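Local coordinates for potential RNA-dependent RNA polymerase (PDB 5I62), which catalyses template-directed synthesis of RNA from ribonucleoside triphosphates, probably serving both transcription and genome replication of a human picobirnavirus, at residues 35-40 and 445-450; 50-55 and 418-423; 56-61 and 456-461. All blocks are in the same frame, centred on the assembly; numbering follows the deposited sequence.

How the interactions relate
All three contacts bind residues 35-61, near the start of the chain, to the region from 418 to 461, and they lie 22 to 28 Å from the centre of the chain. The centres of interactions 1 and 2 are about 14 Å apart, and the two touch where F38 CE2 comes within 3.9 Å of L423 CD2. Interactions 2 and 3 are closer neighbours, about 10 Å between centres; T419 CG2 is 3.4 Å from H457 CD2. Interactions 1 and 3 do not meet, their nearest atoms being about 9 Å apart, so interaction 2 joins them. Such N-terminal packing is consistent with the encircled, right-hand architecture of viral RNA polymerases.

Interaction 1 (35-40 and 445-450); sequences RTPFYK and LRYLSI
Y447 reaches out from helix 445-450 and sets its phenol end against the backbone bend formed by T36, P37 and F38. Its OH lies 3.5 Å from F38 CB and 3.7 Å from P37 CD. The amide F38 N is also near that oxygen, 3.2 Å from Y447 OH, but the angle is poor for a bond; this N-H is spent instead on T36 OG1, 3.2 Å away, in an ST turn. T36 OG1 sits between its own backbone N and carbonyl carbon (chi1 70°), which brings it within range of F38 N, and it also bonds to L426 O. The methyl T36 CG2 makes a van der Waals touch with R446 NH1 at 3.8 Å, while R446 NH2 bonds to R425 O and M428 O. F38 brings its ring up obliquely to that of Y447, planes 58° apart. R35 fixes the far side of the bend, both NH1 and NH2 gripping F38 O. The bend is thus wedged between three helices: helix 419-427 meets F38 and Y447 through L426, helix 44-55 lends I47 to F38, and helix 441-451 supplies Y447, while R446 and T36 both touch Q429 of strand 428-429.

Interaction 2 (50-55 and 418-423); sequences EWYKKL and STMRAL
Helix 50-55, through W51, Y52 and L55, lies against T419, M420 and L423 of helix 419-423, the axes running nearly antiparallel at 165° with a closest approach of 11.1 Å. One polar bond spans this otherwise apolar interface: W51 NE1 donates to T419 OG1 at 2.8 Å, with an N-H...O angle of 149° and the oxygen tilted somewhat from the indole plane. The Trp and Thr side chains cross at about a right angle. The same hydroxyl is bonded to E69 OE2, so the indole N-H is linked through T419 to a carboxylate, which could strengthen the bond. M420 bends at chi2 (-60°), which brings SD to the indole edge, 3.8 Å from W51 CD1 and in the ring plane, a Met-aromatic contact. L423 CD1 comes in obliquely at the same root of the indole, 3.4 Å from W51 CB. L55 packs alongside the threonine, its CD1 3.7 Å from T419 OG1 and its CD2 3.8 Å from M420 CG. Just before helix 419-427, S418 acts as N-cap: its OG accepts from R421 N in an almost straight bond. E69 also bonds to S418 OG and M420 N, tying this helix start to helix 63-73. Around the pair, helix 460-469 closes in with F463, whose ring meets W51 edge-to-face and also touches T419 and L423, while helix 63-73 sends R73 to Y52 and M420.

Interaction 3 (56-61 and 456-461); sequences VSIDTQ and YHPLKE
I58 turns its methyl CG2 into the corner between P458 and L459, and this is the close-packed part of the contact. CG2 lies 3.7 Å from L459 CD1 and 4.0 Å from P458 CG, so one methyl serves both partners while the Ile and Leu side chains cross obliquely. CG1 of I58, held between its backbone N and carbonyl carbon (chi1 66°), leads to CD1, which makes a looser approach to the imidazole, 4.5 Å from H457 CE1. L65 and M66 of helix 63-73 also pack on the isoleucine. Toward solvent the contact thins out. S57, an exposed residue, offers OG to L459 CD1 at 3.8 Å, a van der Waals touch to a methyl; the hydroxyl's polar partner is K54 O near the end of helix 44-55. On the opposing segment, a type I turn from H457 to K460 leads into helix 460-469 and is pinned by its own histidine: L459 N donates to H457 ND1 at 3.0 Å, in the imidazole plane and nearly straight (164°). That holds the L459 amide against the imidazole and leaves the other ring nitrogen, NE2, to bond to E69 OE2. The arrangement is consistent with a proton on NE2, and the nearby carboxylate would probably stabilise it. Between the segments the chemistry is apolar side-chain packing, while the bond at ND1 braces the turn from within and the one at NE2 ties it to helix 63-73.

Interaction 1 (35-40 and 445-450)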
loop_
_atom_site.group_PDB
_atom_site.type_symbol
_atom_site.label_atom_id
_atom_site.label_comp_id
_atom_site.label_asym_id
_atom_site.label_seq_id
_atom_site.Cartn_x
_atom_site.Cartn_y
_atom_site.Cartn_z
ATOM N N ARG A 35 -11.905 17.657 -9.677
ATOM C CA ARG A 35 -13.164 17.420 -8.994
ATOM C C ARG A 35 -14.027 16.531 -9.885
ATOM O O ARG A 35 -14.092 16.746 -11.100
ATOM C CB ARG A 35 -13.822 18.767 -8.711
ATOM C CG ARG A 35 -15.137 18.758 -8.031
ATOM C CD ARG A 35 -15.077 18.712 -6.503
ATOM N NE ARG A 35 -16.436 19.013 -6.084
ATOM C CZ ARG A 35 -17.453 18.157 -6.174
ATOM N NH1 ARG A 35 -17.250 16.902 -6.589
ATOM N NH2 ARG A 35 -18.670 18.552 -5.823
ATOM N N THR A 36 -14.639 15.501 -9.300
ATOM C CA THR A 36 -15.517 14.597 -10.043
ATOM C C THR A 36 -16.874 15.277 -10.248
ATOM O O THR A 36 -17.147 16.343 -9.696
ATOM C CB THR A 36 -15.686 13.272 -9.289
ATOM O OG1 THR A 36 -16.475 13.507 -8.120
ATOM C CG2 THR A 36 -14.338 12.643 -8.895
ATOM N N PRO A 37 -17.775 14.674 -11.036
ATOM C CA PRO A 37 -19.140 15.224 -11.148
ATOM C C PRO A 37 -20.011 15.007 -9.916
ATOM O O PRO A 37 -21.160 15.455 -9.903
ATOM C CB PRO A 37 -19.731 14.478 -12.359
ATOM C CG PRO A 37 -18.597 13.756 -13.005
ATOM C CD PRO A 37 -17.558 13.546 -11.961
ATOM N N PHE A 38 -19.504 14.338 -8.888
ATOM C CA PHE A 38 -20.277 14.069 -7.680
ATOM C C PHE A 38 -20.737 15.373 -7.031
ATOM O O PHE A 38 -19.914 16.223 -6.685
ATOM C CB PHE A 38 -19.407 13.256 -6.720
ATOM C CG PHE A 38 -20.107 12.794 -5.476
ATOM C CD1 PHE A 38 -21.162 11.892 -5.543
ATOM C CD2 PHE A 38 -19.663 13.209 -4.228
ATOM C CE1 PHE A 38 -21.793 11.450 -4.381
ATOM C CE2 PHE A 38 -20.285 12.772 -3.068
ATOM C CZ PHE A 38 -21.351 11.881 -3.148
ATOM N N TYR A 39 -22.052 15.522 -6.856
ATOM C CA TYR A 39 -22.642 16.751 -6.318
ATOM C C TYR A 39 -22.090 17.993 -7.026
ATOM O O TYR A 39 -21.723 18.991 -6.404
ATOM C CB TYR A 39 -22.452 16.847 -4.803
ATOM C CG TYR A 39 -23.524 16.108 -4.036
ATOM C CD1 TYR A 39 -24.836 16.549 -4.066
ATOM C CD2 TYR A 39 -23.221 14.990 -3.264
ATOM C CE1 TYR A 39 -25.827 15.893 -3.374
ATOM C CE2 TYR A 39 -24.208 14.320 -2.560
ATOM C CZ TYR A 39 -25.511 14.777 -2.625
ATOM O OH TYR A 39 -26.513 14.131 -1.938
ATOM N N LYS A 40 -22.037 17.918 -8.351
ATOM C CA LYS A 40 -21.603 19.057 -9.144
ATOM C C LYS A 40 -22.402 20.298 -8.769
ATOM O O LYS A 40 -23.613 20.232 -8.549
ATOM C CB LYS A 40 -21.756 18.746 -10.627
ATOM C CG LYS A 40 -21.217 19.823 -11.543
ATOM C CD LYS A 40 -21.474 19.430 -12.983
ATOM C CE LYS A 40 -20.986 20.482 -13.964
ATOM N NZ LYS A 40 -21.356 20.068 -15.348
ATOM N N LEU A 445 -18.001 2.951 -11.629
ATOM C CA LEU A 445 -17.260 1.847 -11.030
ATOM C C LEU A 445 -16.352 2.349 -9.913
ATOM O O LEU A 445 -16.231 1.701 -8.872
ATOM C CB LEU A 445 -16.450 1.112 -12.094
ATOM C CG LEU A 445 -17.307 0.305 -13.080
ATOM C CD1 LEU A 445 -16.465 -0.180 -14.217
ATOM C CD2 LEU A 445 -17.950 -0.881 -12.364
ATOM N N ARG A 446 -15.704 3.502 -10.117
ATOM C CA ARG A 446 -14.873 4.067 -9.057
ATOM C C ARG A 446 -15.714 4.426 -7.835
ATOM O O ARG A 446 -15.342 4.090 -6.705
ATOM C CB ARG A 446 -14.103 5.285 -9.568
ATOM C CG ARG A 446 -13.182 5.941 -8.520
ATOM C CD ARG A 446 -12.443 7.157 -9.113
ATOM N NE ARG A 446 -11.680 7.862 -8.082
ATOM C CZ ARG A 446 -12.173 8.827 -7.313
ATOM N NH1 ARG A 446 -13.433 9.223 -7.461
ATOM N NH2 ARG A 446 -11.411 9.384 -6.380
ATOM N N TYR A 447 -16.860 5.093 -8.046
ATOM C CA TYR A 447 -17.767 5.409 -6.938
ATOM C C TYR A 447 -18.094 4.167 -6.117
ATOM O O TYR A 447 -18.077 4.203 -4.879
ATOM C CB TYR A 447 -19.075 6.003 -7.446
ATOM C CG TYR A 447 -19.049 7.399 -8.011
ATOM C CD1 TYR A 447 -18.008 8.284 -7.742
ATOM C CD2 TYR A 447 -20.100 7.837 -8.820
ATOM C CE1 TYR A 447 -18.022 9.568 -8.262
ATOM C CE2 TYR A 447 -20.125 9.102 -9.338
ATOM C CZ TYR A 447 -19.084 9.966 -9.069
ATOM O OH TYR A 447 -19.124 11.234 -9.605
ATOM N N LEU A 448 -18.458 3.072 -6.796
ATOM C CA LEU A 448 -18.871 1.863 -6.081
ATOM C C LEU A 448 -17.722 1.284 -5.270
ATOM O O LEU A 448 -17.916 0.832 -4.138
ATOM C CB LEU A 448 -19.393 0.814 -7.062
ATOM C CG LEU A 448 -20.617 1.234 -7.883
ATOM C CD1 LEU A 448 -21.014 0.126 -8.858
ATOM C CD2 LEU A 448 -21.768 1.583 -6.968
ATOM N N SER A 449 -16.520 1.264 -5.846
ATOM C CA SER A 449 -15.380 0.729 -5.115
ATOM C C SER A 449 -15.086 1.546 -3.863
ATOM O O SER A 449 -14.650 0.989 -2.848
ATOM C CB SER A 449 -14.166 0.654 -6.030
ATOM O OG SER A 449 -13.693 1.953 -6.335
ATOM N N ILE A 450 -15.323 2.861 -3.905
ATOM C CA ILE A 450 -15.142 3.681 -2.708
ATOM C C ILE A 450 -16.234 3.376 -1.696
ATOM O O ILE A 450 -15.958 3.118 -0.519
ATOM C CB ILE A 450 -15.124 5.179 -3.067
ATOM C CG1 ILE A 450 -13.881 5.525 -3.896
ATOM C CG2 ILE A 450 -15.196 6.032 -1.795
ATOM C CD1 ILE A 450 -13.997 6.858 -4.645
#

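Interaction 2 (50-55 and 418-423)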
loop_
_atom_site.group_PDB
_atom_site.type_symbol
_atom_site.label_atom_id
_atom_site.label_comp_id
_atom_site.label_asym_id
_atom_site.label_seq_id
_atom_site.Cartn_x
_atom_site.Cartn_y
_atom_site.Cartn_z
ATOM N N GLU A 50 -23.265 18.677 4.856
ATOM C CA GLU A 50 -24.605 18.108 4.769
ATOM C C GLU A 50 -24.641 16.689 5.326
ATOM O O GLU A 50 -25.546 16.329 6.096
ATOM C CB GLU A 50 -25.088 18.139 3.316
ATOM C CG GLU A 50 -26.563 17.841 3.183
ATOM C CD GLU A 50 -27.423 18.962 3.765
ATOM O OE1 GLU A 50 -28.638 18.745 3.967
ATOM O OE2 GLU A 50 -26.881 20.064 4.017
ATOM N N TRP A 51 -23.661 15.866 4.954
ATOM C CA TRP A 51 -23.618 14.513 5.499
ATOM C C TRP A 51 -23.357 14.538 7.003
ATOM O O TRP A 51 -23.888 13.704 7.746
ATOM C CB TRP A 51 -22.561 13.667 4.791
ATOM C CG TRP A 51 -22.357 12.353 5.494
ATOM C CD1 TRP A 51 -21.218 11.915 6.117
ATOM C CD2 TRP A 51 -23.336 11.332 5.689
ATOM N NE1 TRP A 51 -21.432 10.674 6.681
ATOM C CE2 TRP A 51 -22.723 10.294 6.434
ATOM C CE3 TRP A 51 -24.673 11.189 5.306
ATOM C CZ2 TRP A 51 -23.399 9.134 6.794
ATOM C CZ3 TRP A 51 -25.349 10.039 5.673
ATOM C CH2 TRP A 51 -24.708 9.022 6.410
ATOM N N TYR A 52 -22.554 15.502 7.469
ATOM C CA TYR A 52 -22.208 15.571 8.887
ATOM C C TYR A 52 -23.444 15.750 9.757
ATOM O O TYR A 52 -23.501 15.239 10.882
ATOM C CB TYR A 52 -21.227 16.709 9.140
ATOM C CG TYR A 52 -20.424 16.532 10.410
ATOM C CD1 TYR A 52 -21.003 16.719 11.660
ATOM C CD2 TYR A 52 -19.099 16.120 10.355
ATOM C CE1 TYR A 52 -20.272 16.528 12.828
ATOM C CE2 TYR A 52 -18.354 15.938 11.506
ATOM C CZ TYR A 52 -18.946 16.144 12.740
ATOM O OH TYR A 52 -18.206 15.961 13.885
ATOM N N LYS A 53 -24.446 16.481 9.254
ATOM C CA LYS A 53 -25.678 16.664 10.015
ATOM C C LYS A 53 -26.310 15.340 10.411
ATOM O O LYS A 53 -26.959 15.257 11.456
ATOM C CB LYS A 53 -26.693 17.481 9.221
ATOM C CG LYS A 53 -26.306 18.910 8.956
ATOM C CD LYS A 53 -27.421 19.586 8.165
ATOM C CE LYS A 53 -26.980 20.911 7.604
ATOM N NZ LYS A 53 -28.040 21.497 6.739
ATOM N N LYS A 54 -26.152 14.306 9.585
ATOM C CA LYS A 54 -26.700 12.990 9.881
ATOM C C LYS A 54 -25.677 12.053 10.537
ATOM O O LYS A 54 -26.050 11.237 11.392
ATOM C CB LYS A 54 -27.229 12.314 8.617
ATOM C CG LYS A 54 -27.310 12.993 7.365
ATOM C CD LYS A 54 -28.079 12.184 6.330
ATOM C CE LYS A 54 -27.862 12.941 5.066
ATOM N NZ LYS A 54 -28.555 12.231 4.078
ATOM N N LEU A 55 -24.395 12.158 10.158
ATOM C CA LEU A 55 -23.352 11.357 10.799
ATOM C C LEU A 55 -23.368 11.556 12.305
ATOM O O LEU A 55 -23.288 10.590 13.075
ATOM C CB LEU A 55 -21.982 11.735 10.244
ATOM C CG LEU A 55 -20.816 10.884 10.761
ATOM C CD1 LEU A 55 -21.062 9.430 10.425
ATOM C CD2 LEU A 55 -19.484 11.356 10.194
ATOM N N SER A 418 -14.381 5.216 7.275
ATOM C CA SER A 418 -14.908 6.558 7.486
ATOM C C SER A 418 -15.783 6.987 6.312
ATOM O O SER A 418 -15.314 7.021 5.171
ATOM C CB SER A 418 -13.762 7.548 7.657
ATOM O OG SER A 418 -14.244 8.876 7.592
ATOM N N THR A 419 -17.039 7.345 6.590
ATOM C CA THR A 419 -17.861 7.940 5.537
ATOM C C THR A 419 -17.301 9.285 5.097
ATOM O O THR A 419 -17.451 9.676 3.930
ATOM C CB THR A 419 -19.311 8.106 5.995
ATOM O OG1 THR A 419 -19.362 8.912 7.189
ATOM C CG2 THR A 419 -19.946 6.746 6.257
ATOM N N MET A 420 -16.669 10.022 6.014
ATOM C CA MET A 420 -16.092 11.311 5.633
ATOM C C MET A 420 -14.950 11.118 4.646
ATOM O O MET A 420 -14.861 11.822 3.630
ATOM C CB MET A 420 -15.621 12.098 6.861
ATOM C CG MET A 420 -16.754 12.574 7.790
ATOM S SD MET A 420 -17.954 13.674 6.984
ATOM C CE MET A 420 -16.896 14.892 6.275
ATOM N N ARG A 421 -14.068 10.162 4.924
ATOM C CA ARG A 421 -13.015 9.839 3.967
ATOM C C ARG A 421 -13.603 9.387 2.637
ATOM O O ARG A 421 -13.115 9.782 1.566
ATOM C CB ARG A 421 -12.089 8.770 4.529
ATOM C CG ARG A 421 -10.898 8.448 3.619
ATOM C CD ARG A 421 -9.883 7.638 4.397
ATOM N NE ARG A 421 -8.632 7.368 3.693
ATOM C CZ ARG A 421 -7.611 8.217 3.600
ATOM N NH1 ARG A 421 -7.688 9.442 4.127
ATOM N NH2 ARG A 421 -6.507 7.844 2.964
ATOM N N ALA A 422 -14.657 8.565 2.685
ATOM C CA ALA A 422 -15.312 8.122 1.458
ATOM C C ALA A 422 -15.817 9.310 0.649
ATOM O O ALA A 422 -15.605 9.381 -0.567
ATOM C CB ALA A 422 -16.457 7.160 1.784
ATOM N N LEU A 423 -16.491 10.258 1.310
ATOM C CA LEU A 423 -17.039 11.416 0.603
ATOM C C LEU A 423 -15.947 12.218 -0.091
ATOM O O LEU A 423 -16.126 12.668 -1.228
ATOM C CB LEU A 423 -17.806 12.312 1.563
ATOM C CG LEU A 423 -19.192 11.844 1.960
ATOM C CD1 LEU A 423 -19.774 12.818 2.970
ATOM C CD2 LEU A 423 -20.067 11.784 0.700
#

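Interaction 3 (56-61 and 456-461)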
loop_
_atom_site.group_PDB
_atom_site.type_symbol
_atom_site.label_atom_id
_atom_site.label_comp_id
_atom_site.label_asym_id
_atom_site.label_seq_id
_atom_site.Cartn_x
_atom_site.Cartn_y
_atom_site.Cartn_z
ATOM N N VAL A 56 -23.523 12.809 12.731
ATOM C CA VAL A 56 -23.380 13.213 14.118
ATOM C C VAL A 56 -24.331 12.450 15.032
ATOM O O VAL A 56 -24.096 12.369 16.240
ATOM C CB VAL A 56 -23.584 14.735 14.201
ATOM C CG1 VAL A 56 -25.070 15.076 14.268
ATOM C CG2 VAL A 56 -22.811 15.327 15.358
ATOM N N SER A 57 -25.385 11.853 14.471
ATOM C CA SER A 57 -26.335 11.057 15.232
ATOM C C SER A 57 -25.707 9.839 15.914
ATOM O O SER A 57 -26.313 9.282 16.837
ATOM C CB SER A 57 -27.470 10.623 14.305
ATOM O OG SER A 57 -27.045 9.598 13.421
ATOM N N ILE A 58 -24.524 9.394 15.479
ATOM C CA ILE A 58 -23.894 8.243 16.130
ATOM C C ILE A 58 -23.026 8.625 17.321
ATOM O O ILE A 58 -22.508 7.729 17.998
ATOM C CB ILE A 58 -22.994 7.435 15.173
ATOM C CG1 ILE A 58 -21.804 8.296 14.751
ATOM C CG2 ILE A 58 -23.772 6.952 13.974
ATOM C CD1 ILE A 58 -20.758 7.608 13.909
ATOM N N ASP A 59 -22.837 9.925 17.582
ATOM C CA ASP A 59 -21.885 10.342 18.605
ATOM C C ASP A 59 -22.266 9.829 19.983
ATOM O O ASP A 59 -21.389 9.610 20.831
ATOM C CB ASP A 59 -21.765 11.863 18.669
ATOM C CG ASP A 59 -20.554 12.308 19.470
ATOM O OD1 ASP A 59 -19.515 11.624 19.387
ATOM O OD2 ASP A 59 -20.637 13.315 20.210
ATOM N N THR A 60 -23.561 9.667 20.242
ATOM C CA THR A 60 -23.956 9.244 21.577
ATOM C C THR A 60 -23.600 7.783 21.824
ATOM O O THR A 60 -23.012 7.455 22.856
ATOM C CB THR A 60 -25.442 9.509 21.797
ATOM O OG1 THR A 60 -25.635 10.919 21.921
ATOM C CG2 THR A 60 -25.911 8.833 23.076
ATOM N N GLN A 61 -23.890 6.899 20.878
ATOM C CA GLN A 61 -23.612 5.501 21.157
ATOM C C GLN A 61 -22.177 5.114 20.784
ATOM O O GLN A 61 -21.588 4.217 21.399
ATOM C CB GLN A 61 -24.625 4.630 20.433
ATOM C CG GLN A 61 -24.310 3.154 20.553
ATOM C CD GLN A 61 -25.322 2.329 19.830
ATOM O OE1 GLN A 61 -25.512 1.143 20.133
ATOM N NE2 GLN A 61 -25.981 2.932 18.857
ATOM N N TYR A 456 -19.892 -1.750 6.596
ATOM C CA TYR A 456 -20.248 -2.072 7.976
ATOM C C TYR A 456 -20.523 -0.843 8.820
ATOM O O TYR A 456 -20.676 -0.966 10.041
ATOM C CB TYR A 456 -19.162 -2.906 8.642
ATOM C CG TYR A 456 -18.977 -4.253 8.017
ATOM C CD1 TYR A 456 -20.003 -5.190 8.034
ATOM C CD2 TYR A 456 -17.774 -4.602 7.431
ATOM C CE1 TYR A 456 -19.843 -6.430 7.470
ATOM C CE2 TYR A 456 -17.598 -5.843 6.875
ATOM C CZ TYR A 456 -18.632 -6.753 6.899
ATOM O OH TYR A 456 -18.463 -7.994 6.337
ATOM N N HIS A 457 -20.554 0.334 8.211
ATOM C CA HIS A 457 -20.808 1.551 8.955
ATOM C C HIS A 457 -22.238 1.524 9.481
ATOM O O HIS A 457 -23.146 1.067 8.780
ATOM C CB HIS A 457 -20.590 2.756 8.039
ATOM C CG HIS A 457 -20.438 4.071 8.738
ATOM N ND1 HIS A 457 -21.504 4.764 9.267
ATOM C CD2 HIS A 457 -19.345 4.842 8.955
ATOM C CE1 HIS A 457 -21.073 5.897 9.792
ATOM N NE2 HIS A 457 -19.767 5.969 9.614
ATOM N N PRO A 458 -22.475 2.000 10.697
ATOM C CA PRO A 458 -23.852 2.011 11.221
ATOM C C PRO A 458 -24.830 2.783 10.346
ATOM O O PRO A 458 -26.022 2.457 10.335
ATOM C CB PRO A 458 -23.698 2.657 12.606
ATOM C CG PRO A 458 -22.407 3.418 12.546
ATOM C CD PRO A 458 -21.510 2.591 11.641
ATOM N N LEU A 459 -24.356 3.781 9.594
ATOM C CA LEU A 459 -25.214 4.641 8.781
ATOM C C LEU A 459 -25.046 4.381 7.288
ATOM O O LEU A 459 -25.261 5.277 6.469
ATOM C CB LEU A 459 -24.938 6.109 9.082
ATOM C CG LEU A 459 -25.272 6.586 10.492
ATOM C CD1 LEU A 459 -24.935 8.060 10.609
ATOM C CD2 LEU A 459 -26.733 6.333 10.815
ATOM N N LYS A 460 -24.668 3.160 6.915
ATOM C CA LYS A 460 -24.327 2.906 5.522
ATOM C C LYS A 460 -25.530 3.101 4.605
ATOM O O LYS A 460 -25.375 3.531 3.458
ATOM C CB LYS A 460 -23.759 1.510 5.367
ATOM C CG LYS A 460 -24.715 0.435 5.803
ATOM C CD LYS A 460 -24.056 -0.911 5.711
ATOM C CE LYS A 460 -24.964 -1.997 6.262
ATOM N NZ LYS A 460 -24.684 -3.290 5.599
ATOM N N GLU A 461 -26.739 2.783 5.085
ATOM C CA GLU A 461 -27.912 2.919 4.222
ATOM C C GLU A 461 -28.245 4.382 3.982
ATOM O O GLU A 461 -28.584 4.771 2.856
ATOM C CB GLU A 461 -29.121 2.198 4.823
ATOM C CG GLU A 461 -28.930 0.713 5.032
ATOM C CD GLU A 461 -28.835 -0.072 3.720
ATOM O OE1 GLU A 461 -29.036 0.511 2.625
ATOM O OE2 GLU A 461 -28.537 -1.287 3.786
#